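Local coordinates for outer membrane porin F (Pseudomonas aeruginosa, PDB 4RLC), which forms an eight-stranded beta-barrel with its N-terminal domain in the outer membrane and probably takes part in the passage of small molecules, at residues N141-Y152 and G163-N174. Numbering follows the deposited sequence.
Sequences NFFAKASLDGQY and GEWMAGLGVGFN. With C8E ((hydroxyethyloxy)tri(ethyloxy)octane), chain E; C8E ((hydroxyethyloxy)tri(ethyloxy)octane), chain F.
W165 lays its indole flat over the backbone of G150 near one end of the antiparallel beta hairpin formed by strands 142-152 and 164-174, the last two strands of the eight-stranded OprF barrel. W165 CB sits 3.7 Å from D149 O; with CG anti to the carbonyl carbon (chi1 -75°), the ring system swings across to the neighbouring strand. CD2 and CE2 then lie over G150 CA, which meets the centre of the W165 six-membered ring 3.5 Å from its centroid in a CH-pi contact, while CE3 and CZ3 reach the peptide between D149 and G150. On the five-membered ring, W165 NE1 donates to Y152 OH at 3.1 Å, the hydroxyl lying in the indole plane. The bond is somewhat bent, 146° at the hydrogen, and the Y152 ring, nearly perpendicular to the indole, takes G163 CA over one face.

Paired backbone hydrogen bonds run from Q151-E164 to F143-G172. The barrel interior carries the side chains of F143, K145, S147, D149, Q151, E164 and M166; K145 reaches E24 and D149 reaches K28 in salt bridges to the first strand, 21-30. S147 OG bonds two waters, one of which also bonds D149 OD2. A144, A146, L148, A167, L169 and V171 face outward, where detergent touches A144, A146, L148 and L169, consistent with a lipid-facing wall.

Across from F143, G172 lets the ring lie against bare backbone: G172 CA sits over one face of the F143 ring, 3.8 Å from that ring's centroid. F142 and F173 meet obliquely outside, planes 48° apart. At that end N141 ND2 donates to N174 O at 2.8 Å, the acceptor lying in the plane of the N141 amide.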
loop_
_atom_site.group_PDB
_atom_site.type_symbol
_atom_site.label_atom_id
_atom_site.label_comp_id
_atom_site.label_asym_id
_atom_site.label_seq_id
_atom_site.Cartn_x
_atom_site.Cartn_y
_atom_site.Cartn_z
ATOM N N ASN A 141 8.753 -17.469 4.456
ATOM C CA ASN A 141 7.491 -16.869 4.789
ATOM C C ASN A 141 7.499 -15.401 5.154
ATOM O O ASN A 141 6.519 -14.699 4.821
ATOM C CB ASN A 141 6.830 -17.638 5.953
ATOM C CG ASN A 141 6.744 -19.114 5.681
ATOM O OD1 ASN A 141 7.552 -19.882 6.208
ATOM N ND2 ASN A 141 5.756 -19.545 4.871
ATOM N N PHE A 142 8.574 -14.840 5.713
ATOM C CA PHE A 142 8.530 -13.496 6.209
ATOM C C PHE A 142 9.314 -12.531 5.274
ATOM O O PHE A 142 10.319 -12.924 4.785
ATOM C CB PHE A 142 9.130 -13.381 7.595
ATOM C CG PHE A 142 8.262 -14.002 8.680
ATOM C CD1 PHE A 142 7.302 -13.223 9.289
ATOM C CD2 PHE A 142 8.481 -15.252 9.072
ATOM C CE1 PHE A 142 6.510 -13.777 10.290
ATOM C CE2 PHE A 142 7.653 -15.866 10.075
ATOM C CZ PHE A 142 6.714 -15.072 10.668
ATOM N N PHE A 143 8.755 -11.354 5.089
ATOM C CA PHE A 143 9.413 -10.281 4.283
ATOM C C PHE A 143 9.372 -8.960 4.995
ATOM O O PHE A 143 8.531 -8.662 5.789
ATOM C CB PHE A 143 8.834 -10.215 2.858
ATOM C CG PHE A 143 7.425 -9.718 2.777
ATOM C CD1 PHE A 143 7.099 -8.357 2.722
ATOM C CD2 PHE A 143 6.375 -10.663 2.894
ATOM C CE1 PHE A 143 5.749 -7.967 2.657
ATOM C CE2 PHE A 143 5.048 -10.247 2.807
ATOM C CZ PHE A 143 4.737 -8.938 2.754
ATOM N N ALA A 144 10.338 -8.083 4.620
ATOM C CA ALA A 144 10.295 -6.691 4.925
ATOM C C ALA A 144 10.227 -5.957 3.543
ATOM O O ALA A 144 10.731 -6.489 2.535
ATOM C CB ALA A 144 11.541 -6.297 5.687
ATOM N N LYS A 145 9.606 -4.820 3.539
ATOM C CA LYS A 145 9.357 -4.058 2.272
ATOM C C LYS A 145 9.701 -2.592 2.452
ATOM O O LYS A 145 9.470 -2.010 3.512
ATOM C CB LYS A 145 7.845 -4.208 1.974
ATOM C CG LYS A 145 7.198 -3.369 0.900
ATOM C CD LYS A 145 5.753 -3.840 0.751
ATOM C CE LYS A 145 4.750 -2.818 0.248
ATOM N NZ LYS A 145 3.448 -3.542 -0.002
ATOM N N ALA A 146 10.321 -1.965 1.418
ATOM C CA ALA A 146 10.469 -0.520 1.363
ATOM C C ALA A 146 9.779 -0.043 0.091
ATOM O O ALA A 146 9.948 -0.695 -0.948
ATOM C CB ALA A 146 11.961 -0.167 1.173
ATOM N N SER A 147 8.956 1.002 0.175
ATOM C CA SER A 147 8.041 1.357 -0.916
ATOM C C SER A 147 8.065 2.854 -1.235
ATOM O O SER A 147 8.315 3.681 -0.345
ATOM C CB SER A 147 6.577 0.969 -0.450
ATOM O OG SER A 147 6.147 1.633 0.746
ATOM N N LEU A 148 7.740 3.178 -2.491
ATOM C CA LEU A 148 7.394 4.521 -2.956
ATOM C C LEU A 148 6.059 4.459 -3.641
ATOM O O LEU A 148 5.860 3.560 -4.468
ATOM C CB LEU A 148 8.426 4.970 -4.007
ATOM C CG LEU A 148 9.829 5.143 -3.503
ATOM C CD1 LEU A 148 10.744 5.476 -4.682
ATOM C CD2 LEU A 148 9.903 6.240 -2.426
ATOM N N ASP A 149 5.101 5.299 -3.259
ATOM C CA ASP A 149 3.798 5.251 -3.851
ATOM C C ASP A 149 3.383 6.681 -4.212
ATOM O O ASP A 149 3.555 7.560 -3.394
ATOM C CB ASP A 149 2.753 4.675 -2.866
ATOM C CG ASP A 149 2.996 3.202 -2.506
ATOM O OD1 ASP A 149 2.702 2.352 -3.373
ATOM O OD2 ASP A 149 3.433 2.857 -1.344
ATOM N N GLY A 150 2.804 6.873 -5.396
ATOM C CA GLY A 150 2.131 8.139 -5.826
ATOM C C GLY A 150 0.609 7.962 -5.918
ATOM O O GLY A 150 0.112 6.957 -6.498
ATOM N N GLN A 151 -0.121 8.946 -5.397
ATOM C CA GLN A 151 -1.546 8.960 -5.518
ATOM C C GLN A 151 -1.939 10.197 -6.293
ATOM O O GLN A 151 -1.390 11.288 -6.077
ATOM C CB GLN A 151 -2.227 8.996 -4.162
ATOM C CG GLN A 151 -1.803 7.904 -3.211
ATOM C CD GLN A 151 -2.278 8.234 -1.814
ATOM O OE1 GLN A 151 -3.331 7.791 -1.394
ATOM N NE2 GLN A 151 -1.523 9.072 -1.115
ATOM N N TYR A 152 -2.798 9.970 -7.268
ATOM C CA TYR A 152 -3.191 11.008 -8.213
ATOM C C TYR A 152 -4.680 11.246 -8.174
ATOM O O TYR A 152 -5.455 10.324 -8.285
ATOM C CB TYR A 152 -2.771 10.636 -9.637
ATOM C CG TYR A 152 -1.323 10.771 -9.791
ATOM C CD1 TYR A 152 -0.448 9.694 -9.461
ATOM C CD2 TYR A 152 -0.779 11.965 -10.228
ATOM C CE1 TYR A 152 0.919 9.856 -9.567
ATOM C CE2 TYR A 152 0.593 12.141 -10.307
ATOM C CZ TYR A 152 1.429 11.056 -10.006
ATOM O OH TYR A 152 2.780 11.251 -10.097
ATOM N N GLY A 163 0.848 14.865 -8.186
ATOM C CA GLY A 163 0.263 13.856 -7.272
ATOM C C GLY A 163 0.905 13.920 -5.896
ATOM O O GLY A 163 1.770 14.764 -5.665
ATOM N N GLU A 164 0.496 13.032 -4.986
ATOM C CA GLU A 164 0.961 13.080 -3.593
ATOM C C GLU A 164 1.803 11.809 -3.406
ATOM O O GLU A 164 1.265 10.733 -3.619
ATOM C CB GLU A 164 -0.209 13.015 -2.600
ATOM C CG GLU A 164 -1.482 13.857 -2.835
ATOM C CD GLU A 164 -2.742 13.246 -2.169
ATOM O OE1 GLU A 164 -2.700 12.074 -1.705
ATOM O OE2 GLU A 164 -3.791 13.931 -2.095
ATOM N N TRP A 165 3.065 11.928 -3.012
ATOM C CA TRP A 165 3.942 10.758 -2.919
ATOM C C TRP A 165 4.412 10.449 -1.523
ATOM O O TRP A 165 4.655 11.332 -0.724
ATOM C CB TRP A 165 5.142 10.894 -3.800
ATOM C CG TRP A 165 4.839 10.685 -5.239
ATOM C CD1 TRP A 165 4.239 11.600 -6.080
ATOM C CD2 TRP A 165 5.196 9.569 -6.059
ATOM N NE1 TRP A 165 4.109 11.073 -7.309
ATOM C CE2 TRP A 165 4.714 9.849 -7.359
ATOM C CE3 TRP A 165 5.828 8.348 -5.828
ATOM C CZ2 TRP A 165 4.885 8.961 -8.430
ATOM C CZ3 TRP A 165 5.965 7.443 -6.879
ATOM C CH2 TRP A 165 5.503 7.754 -8.164
ATOM N N MET A 166 4.543 9.150 -1.266
ATOM C CA MET A 166 4.900 8.703 0.054
ATOM C C MET A 166 5.983 7.644 -0.025
ATOM O O MET A 166 6.099 6.869 -0.985
ATOM C CB MET A 166 3.655 8.192 0.829
ATOM C CG MET A 166 2.661 7.483 0.010
ATOM S SD MET A 166 1.101 7.050 0.827
ATOM C CE MET A 166 0.784 8.164 2.116
ATOM N N ALA A 167 6.788 7.612 1.028
ATOM C CA ALA A 167 7.751 6.552 1.205
ATOM C C ALA A 167 7.354 5.735 2.420
ATOM O O ALA A 167 6.882 6.263 3.395
ATOM C CB ALA A 167 9.109 7.114 1.509
ATOM N N GLY A 168 7.671 4.463 2.378
ATOM C CA GLY A 168 7.153 3.610 3.454
ATOM C C GLY A 168 7.925 2.362 3.665
ATOM O O GLY A 168 8.766 1.967 2.854
ATOM N N LEU A 169 7.527 1.638 4.734
ATOM C CA LEU A 169 8.113 0.386 5.078
ATOM C C LEU A 169 6.911 -0.539 5.444
ATOM O O LEU A 169 5.820 -0.068 5.711
ATOM C CB LEU A 169 8.984 0.454 6.333
ATOM C CG LEU A 169 10.323 1.160 6.164
ATOM C CD1 LEU A 169 11.007 1.280 7.519
ATOM C CD2 LEU A 169 11.214 0.379 5.290
ATOM N N GLY A 170 7.114 -1.806 5.247
ATOM C CA GLY A 170 6.113 -2.779 5.696
ATOM C C GLY A 170 6.765 -4.114 6.001
ATOM O O GLY A 170 7.920 -4.371 5.726
ATOM N N VAL A 171 5.980 -4.976 6.685
ATOM C CA VAL A 171 6.473 -6.285 7.001
ATOM C C VAL A 171 5.292 -7.236 6.799
ATOM O O VAL A 171 4.144 -6.795 6.884
ATOM C CB VAL A 171 6.968 -6.380 8.453
ATOM C CG1 VAL A 171 7.995 -5.334 8.732
ATOM C CG2 VAL A 171 5.904 -6.197 9.475
ATOM N N GLY A 172 5.607 -8.449 6.445
ATOM C CA GLY A 172 4.506 -9.417 6.232
ATOM C C GLY A 172 4.877 -10.842 6.267
ATOM O O GLY A 172 6.042 -11.204 6.436
ATOM N N PHE A 173 3.834 -11.684 6.149
ATOM C CA PHE A 173 3.951 -13.100 6.235
ATOM C C PHE A 173 3.139 -13.725 5.073
ATOM O O PHE A 173 2.005 -13.311 4.786
ATOM C CB PHE A 173 3.315 -13.517 7.605
ATOM C CG PHE A 173 3.229 -14.958 7.835
ATOM C CD1 PHE A 173 4.335 -15.712 8.098
ATOM C CD2 PHE A 173 1.968 -15.568 7.831
ATOM C CE1 PHE A 173 4.235 -17.089 8.337
ATOM C CE2 PHE A 173 1.874 -16.943 8.093
ATOM C CZ PHE A 173 3.012 -17.688 8.315
ATOM N N ASN A 174 3.787 -14.621 4.362
ATOM C CA ASN A 174 3.257 -15.350 3.225
ATOM C C ASN A 174 3.045 -16.777 3.615
ATOM O O ASN A 174 3.927 -17.488 4.157
ATOM C CB ASN A 174 4.225 -15.234 2.015
ATOM C CG ASN A 174 3.745 -16.000 0.794
ATOM O OD1 ASN A 174 3.566 -17.220 0.820
ATOM N ND2 ASN A 174 3.598 -15.286 -0.276
HETATM O O12 C8E E . 12.003 4.187 3.879
HETATM C C13 C8E E . 12.173 5.203 4.862
HETATM C C14 C8E E . 11.215 5.052 6.041
HETATM O O15 C8E E . 9.855 5.253 5.633
HETATM C C16 C8E E . 9.076 6.000 6.533
HETATM C C17 C8E E . 8.015 5.138 7.172
HETATM O O18 C8E E . 7.582 5.842 8.319
HETATM C C19 C8E E . 6.206 5.860 8.553
HETATM C C20 C8E E . 5.914 6.581 9.828
HETATM O O21 C8E E . 6.816 7.661 10.073
HETATM C C6 C8E F . 21.917 -8.422 -7.937
HETATM C C7 C8E F . 22.473 -7.763 -6.664
HETATM C C8 C8E F . 21.817 -8.252 -5.368
HETATM O O9 C8E F . 21.701 -7.173 -4.426
HETATM C C10 C8E F . 20.664 -7.319 -3.440
HETATM C C11 C8E F . 21.300 -7.117 -2.068
HETATM O O12 C8E F . 20.338 -7.030 -1.018
HETATM C C13 C8E F . 19.483 -5.886 -1.090
HETATM C C14 C8E F . 19.164 -5.449 0.331
HETATM O O15 C8E F . 18.158 -4.432 0.290
HETATM C C16 C8E F . 16.807 -4.905 0.356
HETATM C C17 C8E F . 15.965 -3.980 1.227
HETATM O O18 C8E F . 14.610 -4.439 1.236
HETATM C C19 C8E F . 13.728 -3.628 1.977
HETATM C C20 C8E F . 13.762 -4.106 3.389
HETATM O O21 C8E F . 13.889 -3.018 4.284
HETATM O O HOH W 1 5.186 4.181 0.223
HETATM O O HOH W 2 4.942 0.408 2.672
#